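Local atomic coordinates of oxidoreductase, zinc-binding dehydrogenase family (Myxococcus xanthus, PDB entry 5K1S), a protein that is a zinc-containing medium-chain reductase involved in an alternative de novo route to isovaleryl coenzyme A, probably using NADP as cofactor. Residues V146-R151 / Q311-D315. Sequence-based numbering, arbitrary orientation.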
ATOM      1  N   VAL A 146     -31.011   7.411   1.067  1.00 42.15           N
ATOM      2  CA  VAL A 146     -30.441   8.504   0.285  1.00 43.13           C
ATOM      3  C   VAL A 146     -28.921   8.465   0.342  1.00 42.94           C
ATOM      4  O   VAL A 146     -28.244   8.919  -0.590  1.00 43.41           O
ATOM      5  CB  VAL A 146     -30.994   9.861   0.766  1.00 44.31           C
ATOM      6  CG1 VAL A 146     -32.498   9.933   0.516  1.00 44.59           C
ATOM      7  CG2 VAL A 146     -30.676  10.089   2.239  1.00 44.30           C
ATOM      8  N   GLY A 147     -28.357   7.910   1.414  1.00 51.07           N
ATOM      9  CA  GLY A 147     -26.916   7.835   1.555  1.00 51.97           C
ATOM     10  C   GLY A 147     -26.227   6.936   0.549  1.00 51.14           C
ATOM     11  O   GLY A 147     -25.001   7.017   0.417  1.00 52.00           O
ATOM     12  N   GLY A 148     -26.975   6.095  -0.161  1.00 40.88           N
ATOM     13  CA  GLY A 148     -26.383   5.192  -1.129  1.00 40.28           C
ATOM     14  C   GLY A 148     -26.765   5.485  -2.568  1.00 40.80           C
ATOM     15  O   GLY A 148     -26.727   4.584  -3.413  1.00 40.28           O
ATOM     16  N   LEU A 149     -27.121   6.733  -2.865  1.00 46.17           N
ATOM     17  CA  LEU A 149     -27.572   7.125  -4.193  1.00 46.53           C
ATOM     18  C   LEU A 149     -26.617   8.139  -4.805  1.00 48.59           C
ATOM     19  O   LEU A 149     -26.091   9.012  -4.109  1.00 49.79           O
ATOM     20  CB  LEU A 149     -28.986   7.723  -4.144  1.00 46.38           C
ATOM     21  CG  LEU A 149     -30.137   6.777  -3.797  1.00 44.57           C
ATOM     22  CD1 LEU A 149     -31.453   7.539  -3.816  1.00 45.45           C
ATOM     23  CD2 LEU A 149     -30.195   5.592  -4.754  1.00 43.28           C
ATOM     24  N   GLY A 150     -26.393   8.008  -6.111  1.00 55.72           N
ATOM     25  CA  GLY A 150     -25.670   8.998  -6.884  1.00 57.99           C
ATOM     26  C   GLY A 150     -26.593   9.648  -7.894  1.00 59.02           C
ATOM     27  O   GLY A 150     -27.605   9.053  -8.272  1.00 57.84           O
ATOM     28  N   ARG A 151     -26.264  10.855  -8.346  1.00 55.05           N
ATOM     29  CA  ARG A 151     -27.150  11.635  -9.201  1.00 56.43           C
ATOM     30  C   ARG A 151     -26.780  11.446 -10.665  1.00 57.99           C
ATOM     31  O   ARG A 151     -25.622  11.640 -11.051  1.00 59.46           O
ATOM     32  CB  ARG A 151     -27.094  13.114  -8.823  1.00 58.20           C
ATOM     33  CG  ARG A 151     -27.545  13.367  -7.401  1.00 57.47           C
ATOM     34  CD  ARG A 151     -27.754  14.836  -7.115  1.00 60.16           C
ATOM     35  NE  ARG A 151     -28.429  15.030  -5.834  1.00 59.87           N
ATOM     36  CZ  ARG A 151     -29.746  14.974  -5.664  1.00 59.41           C
ATOM     37  NH1 ARG A 151     -30.549  14.731  -6.693  1.00 59.20           N
ATOM     38  NH2 ARG A 151     -30.265  15.162  -4.459  1.00 59.27           N
ATOM     39  N   GLN A 311     -20.298   8.029  -2.319  1.00 53.92           N
ATOM     40  CA  GLN A 311     -21.387   8.804  -2.906  1.00 55.14           C
ATOM     41  C   GLN A 311     -20.846   9.946  -3.758  1.00 56.79           C
ATOM     42  O   GLN A 311     -21.413  10.272  -4.809  1.00 58.43           O
ATOM     43  CB  GLN A 311     -22.293   9.335  -1.796  1.00 54.43           C
ATOM     44  CG  GLN A 311     -23.644   9.828  -2.270  1.00 55.44           C
ATOM     45  CD  GLN A 311     -24.575  10.165  -1.117  1.00 54.64           C
ATOM     46  OE1 GLN A 311     -24.147  10.697  -0.093  1.00 53.80           O
ATOM     47  NE2 GLN A 311     -25.855   9.847  -1.278  1.00 55.00           N
ATOM     48  N   ALA A 312     -19.743  10.560  -3.326  1.00 47.52           N
ATOM     49  CA  ALA A 312     -19.149  11.646  -4.098  1.00 49.60           C
ATOM     50  C   ALA A 312     -18.487  11.125  -5.364  1.00 51.25           C
ATOM     51  O   ALA A 312     -18.607  11.737  -6.432  1.00 53.69           O
ATOM     52  CB  ALA A 312     -18.138  12.406  -3.240  1.00 49.38           C
ATOM     53  N   GLU A 313     -17.778   9.998  -5.265  1.00 49.82           N
ATOM     54  CA  GLU A 313     -17.094   9.449  -6.431  1.00 51.60           C
ATOM     55  C   GLU A 313     -18.086   9.034  -7.509  1.00 52.86           C
ATOM     56  O   GLU A 313     -17.831   9.224  -8.703  1.00 55.68           O
ATOM     57  CB  GLU A 313     -16.231   8.259  -6.014  1.00 50.03           C
ATOM     58  CG  GLU A 313     -15.086   8.627  -5.086  1.00 49.28           C
ATOM     59  CD  GLU A 313     -14.586   7.446  -4.279  1.00 47.01           C
ATOM     60  OE1 GLU A 313     -15.155   6.344  -4.413  1.00 46.01           O
ATOM     61  OE2 GLU A 313     -13.628   7.624  -3.503  1.00 46.50           O
ATOM     62  N   LEU A 314     -19.223   8.459  -7.110  1.00 51.58           N
ATOM     63  CA  LEU A 314     -20.228   8.075  -8.094  1.00 52.89           C
ATOM     64  C   LEU A 314     -20.837   9.301  -8.761  1.00 55.05           C
ATOM     65  O   LEU A 314     -21.031   9.313  -9.984  1.00 57.50           O
ATOM     66  CB  LEU A 314     -21.317   7.225  -7.437  1.00 51.04           C
ATOM     67  CG  LEU A 314     -22.465   6.799  -8.359  1.00 52.40           C
ATOM     68  CD1 LEU A 314     -21.946   6.028  -9.567  1.00 54.13           C
ATOM     69  CD2 LEU A 314     -23.491   5.968  -7.602  1.00 50.93           C
ATOM     70  N   ASP A 315     -21.150  10.339  -7.981  1.00 54.17           N
ATOM     71  CA  ASP A 315     -21.625  11.585  -8.574  1.00 56.22           C
ATOM     72  C   ASP A 315     -20.634  12.102  -9.609  1.00 59.11           C
ATOM     73  O   ASP A 315     -21.032  12.552 -10.689  1.00 61.61           O
ATOM     74  CB  ASP A 315     -21.858  12.638  -7.488  1.00 55.13           C
ATOM     75  CG  ASP A 315     -23.101  12.362  -6.659  1.00 53.35           C
ATOM     76  OD1 ASP A 315     -24.050  11.737  -7.180  1.00 53.66           O
ATOM     77  OD2 ASP A 315     -23.131  12.777  -5.481  1.00 51.90           O
TER
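The amide nitrogen NE2 of Q311 is gripped by two backbone carbonyls of segment 146-151. Its bond to O of L149, 3.0 Å long, is fairly straight at 155° and uses a lone pair in the carbonyl plane, with the acceptor lying almost in the plane of the amide. The second bond, to O of V146, is strongly bent and weak. Q311 reaches this position because its CG stands anti to the backbone N (chi1 -164°) and the chain beyond stays extended, carrying the amide away from the helix start to the turn between strands 141-145 and 149-151.

One helical turn on, D315 takes the backbone of the strand from the same helix. Its OD1 accepts N-H of R151 at 2.7 Å and 162°, and the donor meets the oxygen nearly along its C-O axis. The side chains of R151 and D315 run side by side in the same direction, yet their charged groups are not in contact, NE of R151 lying 5.6 Å from OD1 of D315. The guanidinium makes a cation-pi contact with W95.

Between the two polar grips, CD2 of L314 rests against CA of G150 at 3.8 Å. A glycine here leaves the leucine methyl room to approach the main chain. G150 also bonds through its backbone to A102 of strand 100-103. The first side-chain bond of L149 points away from the helix, and its side chain packs on V47 and L49.

The contact joins the first turn of helix 311-323, which follows the last strand of the parallel Rossmann-type sheet, to the GroES-like domain. Because the polar bonds run from helix side chains to main-chain atoms, their chemistry reads the path of the strand backbone more than the identity of its side chains.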